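Local coordinates for erythrocyte membrane protein 1 (Plasmodium falciparum, PDB 6S8T), which binds the human receptor ICAM-1 through this DBLbeta domain, one part of a much larger surface protein involved in cytoadhesion of infected erythrocytes, at residues L123-V128 with Q204-H210; G99-E103 with W199-D203; L316-C320 with S339-C344. All coordinates share one frame. Numbering follows the deposited sequence.

Contact 1 of 3, residues L123-V128 with Q204-H210; sequences LENLNV and QTKLQGH
Helix 121-124 ends against the side of helix 202-221: Asn-125 is first to leave helical angles, and the chain runs on extended through Leu-126 to Asn-127, N-cap of the next helix. The segments run the same way, Glu-124 CA 4.5 Å from Leu-207 CA and Val-128 CA 6.5 Å from His-210 CA. Along helical 204-210, Lys-206 (chi1 t, chi2 t, chi3 p) bends toward the end of the short helix, its CE 3.3 Å from Glu-124 O. Leu-207 (chi1 t, chi2 p) puts CD1 3.5 Å from Leu-123 CB and 3.2 Å from Leu-123 O, and CD2 4.1 Å from Glu-124 CG. His-210 (chi1 m) packs its ring against the turn: Leu-126 O lies over one face, Val-128 CG1 is 4.0 Å from ND1, and NE2 gives Glu-124 O a weak hydrogen bond of 3.3 Å. With one weak hydrogen bond across this Duffy-binding-domain joint, the fit of Leu-207 and His-210 against the helix end, not strong polar bonding, probably holds it.

Contact 2 of 3, residues G99-E103 with W199-D203; sequences GEKVE and WEHGD
The capped N-terminus of helix 202-221 and the residues leading into it face the loop joining the short antiparallel strands 97-98 and 110-111. His-201 (chi1 t) is the N-cap: its ND1 accepts from Asp-203 N at 3.3 Å. Opposite, Gly-99 to Lys-101 form an inverse gamma turn centred on Glu-100 (phi/psi -81/49), closed by a weak hydrogen bond from Lys-101 N to Gly-99 O at 2.8 Å. The closest CA pairs, Gly-99 with Trp-199, Glu-100 with His-201 and Lys-101 with Glu-200, are each 5.9 Å apart. This is loop-to-loop contact on the surface of a domain of helices and long loops, without the backbone pairing of a sheet. Gly-99 CA meets the Trp-199 ring at its edge, 4.3 Å from CD1, and the indole also touches Arg-115. Glu-100 (chi1 m, chi2 t) brings OE1 to 3.1 Å from His-201 CD2. Lys-101 is fully extended, its NZ leading away to a weak hydrogen bond with Thr-104 OG1, so its aliphatic CG meets Glu-200, 3.2 Å from OE2. That carboxylate, salt-bridged through OE1 to Arg-386, has OE2 of the poorly ordered Glu-103 3.4 Å from its own OE2, a like-charge approach.

Contact 3 of 3, residues L316-C320 with S339-C344; sequences LMKQC and SCEQAC
Two helices lie antiparallel here, the C-terminal end of helix 293-319 against the early turns of helix 335-372. Leu-316 CA is 6.0 Å from Ala-343 CA, and Cys-320 CA, in the first residue past its helix, is 4.7 Å from Cys-340 CA, a spacing that goes with the disulfide between them. At the Leu-316 end the small Ala-343 leaves room for a close approach. Its CB points at the other helix and sits against Leu-316 and Gln-319, which are three residues and so nearly one turn apart: it is 4.0 Å from Leu-316 CD1 and 3.8 Å from Gln-319 CB. Leu-316 (chi1 t, chi2 p) returns the fit, pushing CD1 into the shallow dip beside that alanine, 3.8 Å from Ala-343 C and 3.7 Å from Cys-344 SG; Tyr-462 packs on the same leucine. One turn further along, Gln-319 O rests 3.6 Å from Cys-340 CB. The Gln-319 side chain (chi1 m, chi2 m) turns toward Ser-339, with OE1 3.4 Å from Ser-339 OG, a hydroxyl that hydrogen-bonds to Val-335 O and Asn-336 O of its own helix. Covalent closure comes from Cys-320 (chi1 m) and Cys-340 (chi1 t), whose SG atoms are 2.0 Å apart with chi3 of 99°. Cys-320 SG also lies 4.0 Å from Cys-344 SG, which belongs to a second disulfide, to Cys-466 near the C-terminus. The result is a disulfide-stapled antiparallel helical hairpin, whose second helix carries a predicted coiled coil, consistent with the two-helix, cysteine-rich third subdomain of DBL domains.

Contacts 1 and 2 are neighbours, with centres about 15 Å apart, and both use helix 202-221: contact 2 takes its capped start, contact 1 the turns that follow. Their segments alternate along the chain, and the two contacts touch where Glu-124 OE2 comes 3.2 Å from Asp-203 CB. Contact 1 is partly buried and rests on leucine and histidine packing, with one weak hydrogen bond to a backbone carbonyl; contact 2 is a surface meeting of loops, rich in carboxylates. Contact 3 lies on the opposite side of the chain's centre from contact 1, its nearest atoms about 36 Å away. Partly buried too, it joins segments close in sequence and relies on a covalent sulfur bond.

Contact 1 of 3, residues L123-V128 with Q204-H210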
loop_
_atom_site.group_PDB
_atom_site.type_symbol
_atom_site.label_atom_id
_atom_site.label_comp_id
_atom_site.label_asym_id
_atom_site.label_seq_id
_atom_site.Cartn_x
_atom_site.Cartn_y
_atom_site.Cartn_z
ATOM N N LEU A 123 -17.753 1.646 5.729
ATOM C CA LEU A 123 -17.774 0.217 5.438
ATOM C C LEU A 123 -17.710 -0.615 6.713
ATOM O O LEU A 123 -18.254 -1.725 6.754
ATOM C CB LEU A 123 -16.616 -0.144 4.508
ATOM C CG LEU A 123 -16.634 0.486 3.116
ATOM C CD1 LEU A 123 -15.338 0.174 2.375
ATOM C CD2 LEU A 123 -17.836 -0.008 2.322
ATOM N N GLU A 124 -17.057 -0.098 7.757
ATOM C CA GLU A 124 -16.942 -0.832 9.010
ATOM C C GLU A 124 -18.260 -0.895 9.771
ATOM O O GLU A 124 -18.454 -1.818 10.569
ATOM C CB GLU A 124 -15.864 -0.198 9.891
ATOM C CG GLU A 124 -14.449 -0.293 9.328
ATOM C CD GLU A 124 -13.486 0.686 9.987
ATOM O OE1 GLU A 124 -12.808 1.443 9.256
ATOM O OE2 GLU A 124 -13.413 0.709 11.235
ATOM N N ASN A 125 -19.166 0.053 9.543
ATOM C CA ASN A 125 -20.425 0.147 10.272
ATOM C C ASN A 125 -21.620 0.022 9.333
ATOM O O ASN A 125 -22.595 0.771 9.432
ATOM C CB ASN A 125 -20.498 1.452 11.064
ATOM C CG ASN A 125 -19.381 1.578 12.080
ATOM O OD1 ASN A 125 -19.455 1.017 13.173
ATOM N ND2 ASN A 125 -18.340 2.323 11.728
ATOM N N LEU A 126 -21.560 -0.934 8.409
ATOM C CA LEU A 126 -22.667 -1.150 7.491
ATOM C C LEU A 126 -23.840 -1.821 8.199
ATOM O O LEU A 126 -23.670 -2.593 9.146
ATOM C CB LEU A 126 -22.224 -2.010 6.305
ATOM C CG LEU A 126 -21.391 -1.360 5.196
ATOM C CD1 LEU A 126 -21.047 -2.383 4.127
ATOM C CD2 LEU A 126 -22.130 -0.177 4.586
ATOM N N ASN A 127 -25.043 -1.507 7.729
ATOM C CA ASN A 127 -26.255 -2.230 8.108
ATOM C C ASN A 127 -26.557 -3.193 6.968
ATOM O O ASN A 127 -27.058 -2.787 5.916
ATOM C CB ASN A 127 -27.413 -1.271 8.364
ATOM C CG ASN A 127 -28.682 -1.989 8.786
ATOM O OD1 ASN A 127 -29.476 -2.416 7.946
ATOM N ND2 ASN A 127 -28.880 -2.123 10.092
ATOM N N VAL A 128 -26.238 -4.475 7.175
ATOM C CA VAL A 128 -26.338 -5.461 6.104
ATOM C C VAL A 128 -27.769 -5.643 5.621
ATOM O O VAL A 128 -27.985 -6.124 4.503
ATOM C CB VAL A 128 -25.745 -6.810 6.560
ATOM C CG1 VAL A 128 -24.268 -6.657 6.887
ATOM C CG2 VAL A 128 -26.513 -7.352 7.760
ATOM N N GLN A 204 -11.205 -4.336 11.347
ATOM C CA GLN A 204 -11.161 -5.039 10.069
ATOM C C GLN A 204 -11.927 -6.356 10.126
ATOM O O GLN A 204 -12.552 -6.748 9.135
ATOM C CB GLN A 204 -9.709 -5.274 9.649
ATOM C CG GLN A 204 -8.862 -4.006 9.598
ATOM C CD GLN A 204 -9.448 -2.943 8.684
ATOM O OE1 GLN A 204 -9.737 -3.199 7.513
ATOM N NE2 GLN A 204 -9.635 -1.742 9.220
ATOM N N THR A 205 -11.893 -7.048 11.269
ATOM C CA THR A 205 -12.685 -8.263 11.435
ATOM C C THR A 205 -14.174 -7.973 11.293
ATOM O O THR A 205 -14.905 -8.734 10.649
ATOM C CB THR A 205 -12.390 -8.896 12.797
ATOM O OG1 THR A 205 -11.003 -9.251 12.872
ATOM C CG2 THR A 205 -13.241 -10.142 13.011
ATOM N N LYS A 206 -14.641 -6.873 11.890
ATOM C CA LYS A 206 -16.035 -6.476 11.727
ATOM C C LYS A 206 -16.336 -6.098 10.282
ATOM O O LYS A 206 -17.421 -6.396 9.768
ATOM C CB LYS A 206 -16.357 -5.313 12.666
ATOM C CG LYS A 206 -17.773 -4.779 12.543
ATOM C CD LYS A 206 -18.052 -3.717 13.595
ATOM C CE LYS A 206 -17.063 -2.569 13.494
ATOM N NZ LYS A 206 -17.331 -1.512 14.507
ATOM N N LEU A 207 -15.384 -5.448 9.610
ATOM C CA LEU A 207 -15.589 -5.067 8.217
ATOM C C LEU A 207 -15.682 -6.294 7.317
ATOM O O LEU A 207 -16.563 -6.370 6.452
ATOM C CB LEU A 207 -14.463 -4.134 7.768
ATOM C CG LEU A 207 -14.333 -3.756 6.292
ATOM C CD1 LEU A 207 -15.666 -3.338 5.708
ATOM C CD2 LEU A 207 -13.318 -2.632 6.142
ATOM N N GLN A 208 -14.792 -7.270 7.510
ATOM C CA GLN A 208 -14.842 -8.477 6.691
ATOM C C GLN A 208 -16.111 -9.280 6.945
ATOM O O GLN A 208 -16.594 -9.968 6.039
ATOM C CB GLN A 208 -13.607 -9.339 6.948
ATOM C CG GLN A 208 -12.323 -8.747 6.402
ATOM C CD GLN A 208 -12.363 -8.570 4.896
ATOM O OE1 GLN A 208 -12.914 -9.403 4.173
ATOM N NE2 GLN A 208 -11.784 -7.472 4.414
ATOM N N GLY A 209 -16.665 -9.203 8.156
ATOM C CA GLY A 209 -17.886 -9.939 8.442
ATOM C C GLY A 209 -19.079 -9.406 7.673
ATOM O O GLY A 209 -19.949 -10.172 7.248
ATOM N N HIS A 210 -19.136 -8.085 7.484
ATOM C CA HIS A 210 -20.215 -7.494 6.702
ATOM C C HIS A 210 -20.140 -7.931 5.245
ATOM O O HIS A 210 -21.170 -8.219 4.625
ATOM C CB HIS A 210 -20.167 -5.970 6.805
ATOM C CG HIS A 210 -20.402 -5.447 8.187
ATOM N ND1 HIS A 210 -21.052 -6.175 9.160
ATOM C CD2 HIS A 210 -20.076 -4.263 8.759
ATOM C CE1 HIS A 210 -21.116 -5.464 10.271
ATOM N NE2 HIS A 210 -20.531 -4.299 10.055
#

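Contact 2 of 3, residues G99-E103 with W199-D203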
loop_
_atom_site.group_PDB
_atom_site.type_symbol
_atom_site.label_atom_id
_atom_site.label_comp_id
_atom_site.label_asym_id
_atom_site.label_seq_id
_atom_site.Cartn_x
_atom_site.Cartn_y
_atom_site.Cartn_z
ATOM N N GLY A 99 1.000 -5.575 12.786
ATOM C CA GLY A 99 -0.410 -5.876 12.941
ATOM C C GLY A 99 -0.707 -6.528 14.279
ATOM O O GLY A 99 0.119 -7.243 14.852
ATOM N N GLU A 100 -1.914 -6.273 14.781
ATOM C CA GLU A 100 -2.312 -6.809 16.075
ATOM C C GLU A 100 -2.771 -8.255 15.931
ATOM O O GLU A 100 -3.842 -8.633 16.423
ATOM C CB GLU A 100 -3.387 -5.926 16.705
ATOM C CG GLU A 100 -2.881 -4.526 17.036
ATOM C CD GLU A 100 -3.969 -3.595 17.523
ATOM O OE1 GLU A 100 -5.060 -4.081 17.887
ATOM O OE2 GLU A 100 -3.733 -2.368 17.533
ATOM N N LYS A 101 -1.946 -9.057 15.247
ATOM C CA LYS A 101 -2.156 -10.494 15.102
ATOM C C LYS A 101 -1.638 -11.173 16.358
ATOM O O LYS A 101 -0.433 -11.154 16.634
ATOM C CB LYS A 101 -1.446 -11.027 13.862
ATOM C CG LYS A 101 -1.646 -12.511 13.639
ATOM C CD LYS A 101 -0.712 -13.043 12.570
ATOM C CE LYS A 101 -1.023 -14.499 12.261
ATOM N NZ LYS A 101 -0.092 -15.120 11.277
ATOM N N VAL A 102 -2.557 -11.763 17.124
ATOM C CA VAL A 102 -2.270 -12.247 18.463
ATOM C C VAL A 102 -2.149 -13.764 18.509
ATOM O O VAL A 102 -1.722 -14.318 19.534
ATOM C CB VAL A 102 -3.344 -11.687 19.432
ATOM C CG1 VAL A 102 -4.001 -12.754 20.338
ATOM C CG2 VAL A 102 -2.768 -10.517 20.240
ATOM N N GLU A 103 -2.407 -14.445 17.389
ATOM C CA GLU A 103 -2.472 -15.902 17.324
ATOM C C GLU A 103 -1.099 -16.569 17.237
ATOM O O GLU A 103 -0.828 -17.515 17.981
ATOM C CB GLU A 103 -3.349 -16.330 16.140
ATOM C CG GLU A 103 -3.304 -15.402 14.924
ATOM C CD GLU A 103 -4.259 -14.226 15.042
ATOM O OE1 GLU A 103 -4.409 -13.685 16.158
ATOM O OE2 GLU A 103 -4.861 -13.842 14.017
ATOM N N TRP A 199 -4.003 -6.585 7.097
ATOM C CA TRP A 199 -4.137 -5.964 8.414
ATOM C C TRP A 199 -5.235 -6.677 9.198
ATOM O O TRP A 199 -6.414 -6.602 8.839
ATOM C CB TRP A 199 -4.443 -4.472 8.291
ATOM C CG TRP A 199 -4.375 -3.748 9.613
ATOM C CD1 TRP A 199 -3.730 -4.167 10.743
ATOM C CD2 TRP A 199 -4.979 -2.488 9.941
ATOM N NE1 TRP A 199 -3.890 -3.245 11.748
ATOM C CE2 TRP A 199 -4.652 -2.206 11.284
ATOM C CE3 TRP A 199 -5.761 -1.571 9.230
ATOM C CZ2 TRP A 199 -5.082 -1.046 11.932
ATOM C CZ3 TRP A 199 -6.186 -0.420 9.876
ATOM C CH2 TRP A 199 -5.845 -0.168 11.212
ATOM N N GLU A 200 -4.852 -7.367 10.271
ATOM C CA GLU A 200 -5.802 -8.038 11.147
ATOM C C GLU A 200 -6.008 -7.186 12.391
ATOM O O GLU A 200 -5.062 -6.934 13.146
ATOM C CB GLU A 200 -5.322 -9.443 11.509
ATOM C CG GLU A 200 -5.345 -10.400 10.323
ATOM C CD GLU A 200 -4.899 -11.803 10.682
ATOM O OE1 GLU A 200 -5.566 -12.770 10.252
ATOM O OE2 GLU A 200 -3.884 -11.941 11.394
ATOM N N HIS A 201 -7.244 -6.743 12.595
ATOM C CA HIS A 201 -7.566 -5.796 13.650
ATOM C C HIS A 201 -9.043 -5.954 13.975
ATOM O O HIS A 201 -9.801 -6.563 13.217
ATOM C CB HIS A 201 -7.229 -4.365 13.217
ATOM C CG HIS A 201 -7.309 -3.361 14.322
ATOM N ND1 HIS A 201 -8.407 -2.549 14.511
ATOM C CD2 HIS A 201 -6.427 -3.035 15.297
ATOM C CE1 HIS A 201 -8.200 -1.768 15.557
ATOM N NE2 HIS A 201 -7.005 -2.043 16.051
ATOM N N GLY A 202 -9.442 -5.402 15.124
ATOM C CA GLY A 202 -10.835 -5.493 15.530
ATOM C C GLY A 202 -11.779 -4.871 14.520
ATOM O O GLY A 202 -12.793 -5.466 14.148
ATOM N N ASP A 203 -11.449 -3.666 14.051
ATOM C CA ASP A 203 -12.308 -2.998 13.079
ATOM C C ASP A 203 -12.330 -3.734 11.746
ATOM O O ASP A 203 -13.369 -3.765 11.075
ATOM C CB ASP A 203 -11.854 -1.551 12.883
ATOM C CG ASP A 203 -12.027 -0.708 14.139
ATOM O OD1 ASP A 203 -12.965 -0.975 14.921
ATOM O OD2 ASP A 203 -11.221 0.227 14.342
#

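Contact 3 of 3, residues L316-C320 with S339-C344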
loop_
_atom_site.group_PDB
_atom_site.type_symbol
_atom_site.label_atom_id
_atom_site.label_comp_id
_atom_site.label_asym_id
_atom_site.label_seq_id
_atom_site.Cartn_x
_atom_site.Cartn_y
_atom_site.Cartn_z
ATOM N N LEU A 316 22.061 16.535 10.709
ATOM C CA LEU A 316 23.471 16.234 10.911
ATOM C C LEU A 316 24.373 17.197 10.148
ATOM O O LEU A 316 25.476 17.505 10.614
ATOM C CB LEU A 316 23.755 14.790 10.494
ATOM C CG LEU A 316 25.009 14.129 11.070
ATOM C CD1 LEU A 316 24.941 14.093 12.587
ATOM C CD2 LEU A 316 25.175 12.727 10.505
ATOM N N MET A 317 23.928 17.685 8.985
ATOM C CA MET A 317 24.751 18.608 8.211
ATOM C C MET A 317 24.857 19.968 8.884
ATOM O O MET A 317 25.882 20.648 8.747
ATOM C CB MET A 317 24.190 18.776 6.796
ATOM C CG MET A 317 24.123 17.494 5.979
ATOM S SD MET A 317 23.893 17.778 4.209
ATOM C CE MET A 317 22.378 18.735 4.201
ATOM N N LYS A 318 23.819 20.381 9.607
ATOM C CA LYS A 318 23.791 21.701 10.225
ATOM C C LYS A 318 24.407 21.705 11.618
ATOM O O LYS A 318 25.086 22.669 11.990
ATOM C CB LYS A 318 22.352 22.221 10.280
ATOM C CG LYS A 318 21.689 22.324 8.915
ATOM C CD LYS A 318 20.230 22.729 9.029
ATOM C CE LYS A 318 19.544 22.707 7.672
ATOM N NZ LYS A 318 18.086 22.988 7.783
ATOM N N GLN A 319 24.191 20.645 12.399
ATOM C CA GLN A 319 24.767 20.582 13.736
ATOM C C GLN A 319 26.256 20.263 13.705
ATOM O O GLN A 319 26.993 20.681 14.604
ATOM C CB GLN A 319 24.032 19.542 14.583
ATOM C CG GLN A 319 22.582 19.884 14.861
ATOM C CD GLN A 319 22.429 21.162 15.661
ATOM O OE1 GLN A 319 23.294 21.514 16.467
ATOM N NE2 GLN A 319 21.326 21.868 15.440
ATOM N N CYS A 320 26.713 19.533 12.687
ATOM C CA CYS A 320 28.112 19.143 12.563
ATOM C C CYS A 320 28.841 19.921 11.474
ATOM O O CYS A 320 29.929 19.514 11.052
ATOM C CB CYS A 320 28.221 17.641 12.298
ATOM S SG CYS A 320 27.667 16.592 13.663
ATOM N N SER A 339 26.802 19.626 20.533
ATOM C CA SER A 339 25.584 19.517 19.736
ATOM C C SER A 339 25.782 18.606 18.530
ATOM O O SER A 339 24.818 18.002 18.046
ATOM C CB SER A 339 25.116 20.900 19.284
ATOM O OG SER A 339 26.068 21.508 18.430
ATOM N N CYS A 340 27.015 18.493 18.032
ATOM C CA CYS A 340 27.271 17.586 16.918
ATOM C C CYS A 340 27.259 16.133 17.378
ATOM O O CYS A 340 26.681 15.270 16.706
ATOM C CB CYS A 340 28.600 17.934 16.247
ATOM S SG CYS A 340 29.171 16.717 15.029
ATOM N N GLU A 341 27.880 15.843 18.525
ATOM C CA GLU A 341 27.885 14.472 19.029
ATOM C C GLU A 341 26.483 14.021 19.418
ATOM O O GLU A 341 26.117 12.859 19.203
ATOM C CB GLU A 341 28.843 14.349 20.213
ATOM C CG GLU A 341 30.313 14.381 19.819
ATOM C CD GLU A 341 31.246 14.276 21.013
ATOM O OE1 GLU A 341 30.868 14.743 22.108
ATOM O OE2 GLU A 341 32.356 13.722 20.856
ATOM N N GLN A 342 25.681 14.922 19.988
ATOM C CA GLN A 342 24.298 14.576 20.300
ATOM C C GLN A 342 23.477 14.359 19.035
ATOM O O GLN A 342 22.561 13.529 19.028
ATOM C CB GLN A 342 23.665 15.662 21.169
ATOM C CG GLN A 342 24.266 15.768 22.562
ATOM C CD GLN A 342 23.657 16.893 23.377
ATOM O OE1 GLN A 342 22.965 17.761 22.841
ATOM N NE2 GLN A 342 23.908 16.882 24.682
ATOM N N ALA A 343 23.789 15.083 17.958
ATOM C CA ALA A 343 23.081 14.866 16.702
ATOM C C ALA A 343 23.445 13.525 16.077
ATOM O O ALA A 343 22.590 12.886 15.452
ATOM C CB ALA A 343 23.373 16.006 15.726
ATOM N N CYS A 344 24.697 13.080 16.234
ATOM C CA CYS A 344 25.087 11.774 15.707
ATOM C C CYS A 344 24.414 10.645 16.474
ATOM O O CYS A 344 24.040 9.623 15.885
ATOM C CB CYS A 344 26.607 11.604 15.759
ATOM S SG CYS A 344 27.566 12.775 14.776
#